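Local coordinates for aminoglycoside N(6')-acetyltransferase type 1 (Salmonella choleraesuis, PDB 2VBQ), which catalyses transfer of the acetyl group of acetyl-CoA to the 6'-amino group of aminoglycoside antibiotics, conferring resistance to drugs such as amikacin and tobramycin, at residues Ile23-Lys28 against His62-Ile67; Ala78-Arg83 against Ala118-Trp123; Val96-Ile101 against Met132-Ser137. All coordinates share one frame; numbering follows the deposited sequence.

Interaction 1 (Ile23-Lys28 against His62-Ile67); sequences IRQMNK and HLASFI
The carbonyl oxygen of R24 takes the amide of I67 at 2.8 Å (R24 O to I67 N), and the CA-H of F66 also leans on that oxygen, 3.3 Å from F66 CA to R24 O. This is the antiparallel pairing of strand 21-25, an outermost strand of the GNAT sheet within this chain, with strand 63-70. R24 and I67 form a hydrogen-bonded pair, completed by R24 N donating to I67 O at 2.9 Å and almost straight at hydrogen (175°). Q25 and F66 follow as a non-hydrogen-bonded pair, and beyond them M26 N reaches S65 O, also at 2.8 Å. A water bridges M26 O and S65 N.

On the face bearing Q25 and F66, the Q25 chain runs out extended, CG anti to the backbone N (chi1 -170°). Its CB and CG lie against the CE2 corner of F66, while its amide plane is turned 53° from the ring. Helix 112-126 packs on this face through A119. On the other, helix 31-41 meets M26 and I67 through W34, and M26 CB sits 4.2 Å from I67 CG1. Back on the first face, Q25 NE2 ends 3.7 Å from the methyl CB of A64.

Interaction 2 (Ala78-Arg83 against Ala118-Trp123); sequences ADASIR and AAVQRW
Helix 112-126 lies against one face of the GNAT sheet, and its contact with strand 73-83 is a purely apolar helix-on-sheet layer with no hydrogen bond between 78-83 and 118-123. The two short axes run nearly parallel, 21° apart and 9.4 Å at closest approach. A78 and A80 direct their methyl groups at the helix, whereas D79 and S81 point to the opposite face, where D79 bonds R38, S65 and W34, and S81 bonds the substrate-binding E99.

From the helix come V120 and W123, one turn apart. V120 straddles A80, its CG1 lying 3.7 Å from A80 CB and its CG2 3.8 Å from the same methyl, and CG2 also reaches A78 CB. W123 stretches its indole from the helix to the strand, CG anti to the backbone N (chi1 180°), with the six-membered ring leading. Its CZ3 lies 3.8 Å from A80 CB, and S81 CA sits at the ring edge, in its plane. V96 of strand 95-103 and A64 of strand 63-70, the neighbours of 73-83 in the sheet, also touch the indole.

I82 closes over one face of that ring. Its CD1 stands 3.9 Å from the centroid of the W123 six-membered ring, 26° off the normal, a CH-pi contact, and its CG1 presses to 3.4 Å from W123 CH2.

Interaction 3 (Val96-Ile101 against Met132-Ser137); sequences VFLEGI and MASDTS
F97, V96 and A133 bury the most surface where strand 95-103 runs parallel to strand 131-136, the two strands joined by helix 112-126 in a beta-alpha-beta crossover of the GNAT fold. A133 is bonded twice to the same neighbouring strand: its N donates to V96 O at 2.9 Å, and its O accepts from L98 N at 2.8 Å, both donors nearly along the C=O axis.

The ring of F97, with CG anti to the backbone N (chi1 -159°), folds across the neighbouring strand. A133 O and S134 N lie over one of its faces, toward the rim, and S134 CA makes a CH-pi contact 4.0 Å from the F97 ring centroid. A133 CB meets the ring at F97 CD2, 3.7 Å away, and R83 makes a cation-pi contact with the same ring. On the other face of the sheet, V96 CG1 packs 3.5 Å from M132 CB.

Farther on, the strands splay. S134 OG, resting on L98 CB, bonds H147, and a water donates to L98 O and, weakly, to D135 O. E99 and G100 form a classic beta bulge opposite D79. In the parting strands, E99 O and D135 OD1 hydrogen-bond the bisubstrate inhibitor, and D135 OD2 bonds N88 of the second subunit. The N-terminal part of the pairing, apolar and hydrogen-bonded, thus gives way to polar groups that hold the ligand.

Overall arrangement
From the N terminus, strand 21-25 leads through two helices, 31-41 and 47-59, before interaction 1 closes that excursion by pairing it with strand 63-70. The chain then turns into strand 73-83, where interaction 2 opens, and continues into strand 95-103, where interaction 3 opens. Helix 112-126 closes interaction 2 and strand 131-136 closes interaction 3, so these two cross, while interaction 1 precedes both in series. Strands 63-70, 73-83 and 95-103 are sheet neighbours, linked by A64 O to A80 N and S81 O to F97 N. Helix 112-126 covers one face across them, and strand 131-136 carries the sheet into the second subunit of the homodimer.

Interaction 1 (Ile23-Lys28 against His62-Ile67)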
# COMPACT_ATOMS: atom_id res chain seq x y z
N ILE A 23 -18.00 -7.56 18.69
CA ILE A 23 -16.93 -6.78 18.09
C ILE A 23 -17.19 -5.30 18.37
O ILE A 23 -18.16 -4.71 17.89
CB ILE A 23 -16.78 -7.03 16.57
CG1 ILE A 23 -16.77 -8.54 16.25
CG2 ILE A 23 -15.54 -6.27 16.01
CD1 ILE A 23 -15.62 -9.33 16.90
N ARG A 24 -16.32 -4.69 19.16
CA ARG A 24 -16.48 -3.30 19.53
C ARG A 24 -15.42 -2.46 18.76
O ARG A 24 -14.24 -2.78 18.77
CB ARG A 24 -16.36 -3.14 21.06
CG ARG A 24 -17.27 -4.09 21.90
CD ARG A 24 -18.75 -3.61 21.93
NE ARG A 24 -19.68 -4.36 22.80
CZ ARG A 24 -19.37 -5.01 23.93
NH1 ARG A 24 -18.12 -5.03 24.39
NH2 ARG A 24 -20.32 -5.64 24.60
N GLN A 25 -15.87 -1.41 18.05
CA GLN A 25 -14.93 -0.43 17.54
C GLN A 25 -14.26 0.20 18.74
O GLN A 25 -14.92 0.55 19.74
CB GLN A 25 -15.60 0.65 16.67
CG GLN A 25 -14.57 1.55 15.92
CD GLN A 25 -15.25 2.48 14.94
OE1 GLN A 25 -16.32 2.18 14.44
NE2 GLN A 25 -14.63 3.62 14.67
N MET A 26 -12.94 0.32 18.66
CA MET A 26 -12.17 0.78 19.80
C MET A 26 -12.37 2.25 20.09
O MET A 26 -12.23 3.11 19.21
CB MET A 26 -10.69 0.55 19.57
CG MET A 26 -9.89 1.21 20.68
SD MET A 26 -8.18 0.94 20.46
CE MET A 26 -7.71 2.17 19.20
N ASN A 27 -12.68 2.53 21.35
CA ASN A 27 -12.76 3.89 21.83
C ASN A 27 -11.82 3.98 23.04
O ASN A 27 -11.11 3.00 23.36
CB ASN A 27 -14.24 4.27 22.12
CG ASN A 27 -14.92 3.36 23.15
OD1 ASN A 27 -14.26 2.80 24.03
ND2 ASN A 27 -16.24 3.24 23.05
N LYS A 28 -11.79 5.14 23.69
CA LYS A 28 -11.00 5.34 24.89
C LYS A 28 -11.13 4.18 25.90
O LYS A 28 -10.14 3.77 26.52
CB LYS A 28 -11.41 6.66 25.56
CG LYS A 28 -10.35 7.26 26.46
CD LYS A 28 -9.24 7.92 25.64
CE LYS A 28 -8.12 8.46 26.53
NZ LYS A 28 -8.57 9.58 27.43
N HIS A 62 -9.76 8.02 9.07
CA HIS A 62 -9.28 6.97 8.14
C HIS A 62 -8.61 5.76 8.83
O HIS A 62 -7.97 4.95 8.15
CB HIS A 62 -8.37 7.55 7.02
CG HIS A 62 -9.11 8.37 6.01
ND1 HIS A 62 -9.73 9.55 6.35
CD2 HIS A 62 -9.40 8.16 4.70
CE1 HIS A 62 -10.34 10.05 5.29
NE2 HIS A 62 -10.16 9.22 4.28
N LEU A 63 -8.72 5.71 10.16
CA LEU A 63 -8.24 4.60 10.97
C LEU A 63 -9.35 4.18 11.89
O LEU A 63 -10.04 5.03 12.43
CB LEU A 63 -7.00 4.99 11.80
CG LEU A 63 -5.73 5.32 11.03
CD1 LEU A 63 -4.62 5.84 11.98
CD2 LEU A 63 -5.28 4.09 10.26
N ALA A 64 -9.54 2.86 12.05
CA ALA A 64 -10.41 2.28 13.07
C ALA A 64 -9.88 0.91 13.45
O ALA A 64 -9.32 0.20 12.61
CB ALA A 64 -11.89 2.16 12.59
N SER A 65 -10.02 0.58 14.73
CA SER A 65 -9.64 -0.72 15.25
C SER A 65 -10.84 -1.33 15.94
O SER A 65 -11.74 -0.62 16.35
CB SER A 65 -8.45 -0.60 16.22
OG SER A 65 -7.32 -0.19 15.47
N PHE A 66 -10.84 -2.66 16.02
CA PHE A 66 -12.00 -3.44 16.45
C PHE A 66 -11.50 -4.51 17.44
O PHE A 66 -10.49 -5.18 17.15
CB PHE A 66 -12.70 -4.06 15.24
CG PHE A 66 -13.20 -3.01 14.24
CD1 PHE A 66 -12.36 -2.52 13.24
CD2 PHE A 66 -14.48 -2.46 14.39
CE1 PHE A 66 -12.81 -1.49 12.35
CE2 PHE A 66 -14.93 -1.43 13.52
CZ PHE A 66 -14.08 -0.95 12.51
N ILE A 67 -12.23 -4.66 18.55
CA ILE A 67 -11.86 -5.57 19.64
C ILE A 67 -12.93 -6.64 19.84
O ILE A 67 -14.09 -6.31 20.08
CB ILE A 67 -11.74 -4.79 21.00
CG1 ILE A 67 -11.01 -3.44 20.83
CG2 ILE A 67 -11.16 -5.69 22.11
CD1 ILE A 67 -9.57 -3.50 20.42
O HOH W 1 -11.30 2.84 16.35

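Interaction 2 (Ala78-Arg83 against Ala118-Trp123)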
# COMPACT_ATOMS: atom_id res chain seq x y z
N ALA A 78 -8.49 -6.33 15.40
CA ALA A 78 -8.06 -5.98 14.07
C ALA A 78 -7.85 -4.48 13.95
O ALA A 78 -8.64 -3.68 14.47
CB ALA A 78 -9.09 -6.48 13.01
N ASP A 79 -6.77 -4.10 13.26
CA ASP A 79 -6.55 -2.70 12.89
C ASP A 79 -6.95 -2.54 11.43
O ASP A 79 -6.59 -3.38 10.62
CB ASP A 79 -5.07 -2.32 13.05
CG ASP A 79 -4.62 -2.25 14.51
OD1 ASP A 79 -5.46 -2.14 15.41
OD2 ASP A 79 -3.40 -2.28 14.76
N ALA A 80 -7.65 -1.45 11.10
CA ALA A 80 -8.07 -1.19 9.72
C ALA A 80 -7.80 0.27 9.33
O ALA A 80 -7.68 1.13 10.20
CB ALA A 80 -9.53 -1.55 9.52
N SER A 81 -7.65 0.52 8.04
CA SER A 81 -7.54 1.87 7.54
C SER A 81 -8.40 2.03 6.30
O SER A 81 -8.80 1.04 5.67
CB SER A 81 -6.08 2.16 7.15
OG SER A 81 -5.69 1.31 6.06
N ILE A 82 -8.65 3.29 5.94
CA ILE A 82 -9.16 3.65 4.62
C ILE A 82 -7.99 4.27 3.87
O ILE A 82 -7.50 5.37 4.23
CB ILE A 82 -10.29 4.68 4.69
CG1 ILE A 82 -11.40 4.22 5.66
CG2 ILE A 82 -10.80 5.01 3.24
CD1 ILE A 82 -12.10 2.93 5.27
N ARG A 83 -7.54 3.58 2.84
CA ARG A 83 -6.35 3.98 2.13
C ARG A 83 -6.73 4.69 0.83
O ARG A 83 -7.51 4.17 0.05
CB ARG A 83 -5.46 2.76 1.80
CG ARG A 83 -4.70 2.18 3.00
CD ARG A 83 -3.59 1.30 2.44
NE ARG A 83 -2.87 0.48 3.42
CZ ARG A 83 -1.95 -0.43 3.08
NH1 ARG A 83 -1.63 -0.61 1.80
NH2 ARG A 83 -1.34 -1.15 4.00
N ALA A 118 -15.54 -9.04 9.25
CA ALA A 118 -16.90 -8.57 8.94
C ALA A 118 -17.14 -7.14 9.44
O ALA A 118 -17.78 -6.33 8.73
CB ALA A 118 -17.93 -9.52 9.50
N ALA A 119 -16.64 -6.82 10.64
CA ALA A 119 -16.71 -5.47 11.20
C ALA A 119 -15.87 -4.47 10.39
O ALA A 119 -16.33 -3.34 10.14
CB ALA A 119 -16.27 -5.47 12.68
N VAL A 120 -14.64 -4.85 10.03
CA VAL A 120 -13.78 -4.01 9.15
C VAL A 120 -14.51 -3.71 7.82
O VAL A 120 -14.54 -2.56 7.37
CB VAL A 120 -12.40 -4.68 8.83
CG1 VAL A 120 -11.67 -3.96 7.66
CG2 VAL A 120 -11.52 -4.77 10.08
N GLN A 121 -15.02 -4.77 7.18
CA GLN A 121 -15.82 -4.64 5.94
C GLN A 121 -17.01 -3.69 6.06
O GLN A 121 -17.21 -2.83 5.19
CB GLN A 121 -16.30 -6.02 5.44
CG GLN A 121 -16.92 -5.95 4.03
CD GLN A 121 -17.36 -7.30 3.50
OE1 GLN A 121 -16.69 -8.31 3.71
NE2 GLN A 121 -18.50 -7.33 2.83
N ARG A 122 -17.78 -3.86 7.14
CA ARG A 122 -18.94 -3.00 7.47
C ARG A 122 -18.50 -1.53 7.58
O ARG A 122 -19.07 -0.64 6.95
CB ARG A 122 -19.57 -3.50 8.79
CG ARG A 122 -20.88 -2.84 9.26
CD ARG A 122 -21.33 -3.40 10.64
NE ARG A 122 -21.24 -4.87 10.63
CZ ARG A 122 -20.63 -5.66 11.52
NH1 ARG A 122 -20.05 -5.16 12.62
NH2 ARG A 122 -20.61 -6.97 11.32
N TRP A 123 -17.44 -1.29 8.37
CA TRP A 123 -16.86 0.04 8.49
C TRP A 123 -16.43 0.63 7.11
O TRP A 123 -16.79 1.78 6.76
CB TRP A 123 -15.67 -0.01 9.48
CG TRP A 123 -14.99 1.31 9.69
CD1 TRP A 123 -15.51 2.42 10.30
CD2 TRP A 123 -13.65 1.64 9.31
NE1 TRP A 123 -14.58 3.43 10.30
CE2 TRP A 123 -13.43 2.98 9.70
CE3 TRP A 123 -12.62 0.95 8.67
CZ2 TRP A 123 -12.22 3.65 9.46
CZ3 TRP A 123 -11.41 1.60 8.44
CH2 TRP A 123 -11.22 2.95 8.85

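Interaction 3 (Val96-Ile101 against Met132-Ser137)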
# COMPACT_ATOMS: atom_id res chain seq x y z
N VAL A 96 -10.63 -0.09 1.83
CA VAL A 96 -10.55 -0.51 3.26
C VAL A 96 -9.50 -1.61 3.44
O VAL A 96 -9.53 -2.66 2.78
CB VAL A 96 -11.96 -0.88 3.92
CG1 VAL A 96 -12.62 -2.09 3.28
CG2 VAL A 96 -11.81 -1.03 5.45
N PHE A 97 -8.51 -1.31 4.28
CA PHE A 97 -7.34 -2.17 4.35
C PHE A 97 -7.18 -2.81 5.73
O PHE A 97 -7.26 -2.12 6.76
CB PHE A 97 -6.02 -1.42 3.96
CG PHE A 97 -4.93 -2.38 3.54
CD1 PHE A 97 -4.12 -3.01 4.50
CD2 PHE A 97 -4.76 -2.71 2.20
CE1 PHE A 97 -3.14 -3.94 4.11
CE2 PHE A 97 -3.78 -3.63 1.81
CZ PHE A 97 -2.97 -4.23 2.78
N LEU A 98 -7.00 -4.13 5.73
CA LEU A 98 -6.75 -4.88 6.98
C LEU A 98 -5.27 -4.70 7.37
O LEU A 98 -4.39 -5.36 6.80
CB LEU A 98 -7.15 -6.36 6.82
CG LEU A 98 -7.11 -7.26 8.08
CD1 LEU A 98 -8.17 -6.81 9.11
CD2 LEU A 98 -7.31 -8.73 7.75
N GLU A 99 -5.00 -3.82 8.34
CA GLU A 99 -3.64 -3.44 8.70
C GLU A 99 -3.00 -4.42 9.69
O GLU A 99 -1.78 -4.56 9.73
CB GLU A 99 -3.59 -1.99 9.25
CG GLU A 99 -4.05 -0.88 8.26
CD GLU A 99 -3.08 -0.60 7.09
OE1 GLU A 99 -2.05 -1.30 6.94
OE2 GLU A 99 -3.36 0.32 6.29
N GLY A 100 -3.83 -5.12 10.46
CA GLY A 100 -3.35 -6.12 11.43
C GLY A 100 -4.51 -6.94 11.97
O GLY A 100 -5.60 -6.41 12.14
N ILE A 101 -4.28 -8.21 12.26
CA ILE A 101 -5.29 -9.05 12.87
C ILE A 101 -4.61 -10.12 13.73
O ILE A 101 -3.60 -10.73 13.32
CB ILE A 101 -6.29 -9.64 11.83
CG1 ILE A 101 -7.52 -10.22 12.53
CG2 ILE A 101 -5.57 -10.68 10.90
CD1 ILE A 101 -8.76 -10.33 11.68
N MET A 132 -12.04 -4.30 -0.27
CA MET A 132 -11.26 -4.54 0.93
C MET A 132 -10.01 -5.30 0.53
O MET A 132 -10.06 -6.22 -0.30
CB MET A 132 -12.08 -5.32 1.97
CG MET A 132 -11.29 -5.78 3.22
SD MET A 132 -12.36 -6.25 4.60
CE MET A 132 -13.24 -7.62 3.82
N ALA A 133 -8.88 -4.90 1.10
CA ALA A 133 -7.62 -5.57 0.83
C ALA A 133 -6.81 -5.85 2.10
O ALA A 133 -7.12 -5.32 3.20
CB ALA A 133 -6.78 -4.78 -0.18
N SER A 134 -5.78 -6.68 1.92
CA SER A 134 -4.90 -7.15 2.98
C SER A 134 -3.64 -7.71 2.33
O SER A 134 -3.61 -7.91 1.12
CB SER A 134 -5.62 -8.22 3.80
OG SER A 134 -4.84 -8.61 4.93
N ASP A 135 -2.59 -7.91 3.11
CA ASP A 135 -1.43 -8.62 2.60
C ASP A 135 -0.91 -9.50 3.71
O ASP A 135 -1.22 -9.31 4.89
CB ASP A 135 -0.34 -7.66 2.06
CG ASP A 135 0.49 -7.02 3.17
OD1 ASP A 135 1.14 -7.74 3.96
OD2 ASP A 135 0.53 -5.77 3.24
N THR A 136 -0.11 -10.48 3.34
CA THR A 136 0.48 -11.36 4.33
C THR A 136 1.77 -11.90 3.76
O THR A 136 1.99 -11.87 2.54
CB THR A 136 -0.49 -12.51 4.76
OG1 THR A 136 -0.13 -12.95 6.07
CG2 THR A 136 -0.45 -13.72 3.75
N SER A 137 2.63 -12.39 4.64
CA SER A 137 3.86 -13.04 4.21
C SER A 137 3.60 -14.35 3.43
O SER A 137 2.69 -15.11 3.79
CB SER A 137 4.73 -13.35 5.42
OG SER A 137 5.80 -14.15 4.96
O HOH W 2 -1.84 -6.24 6.32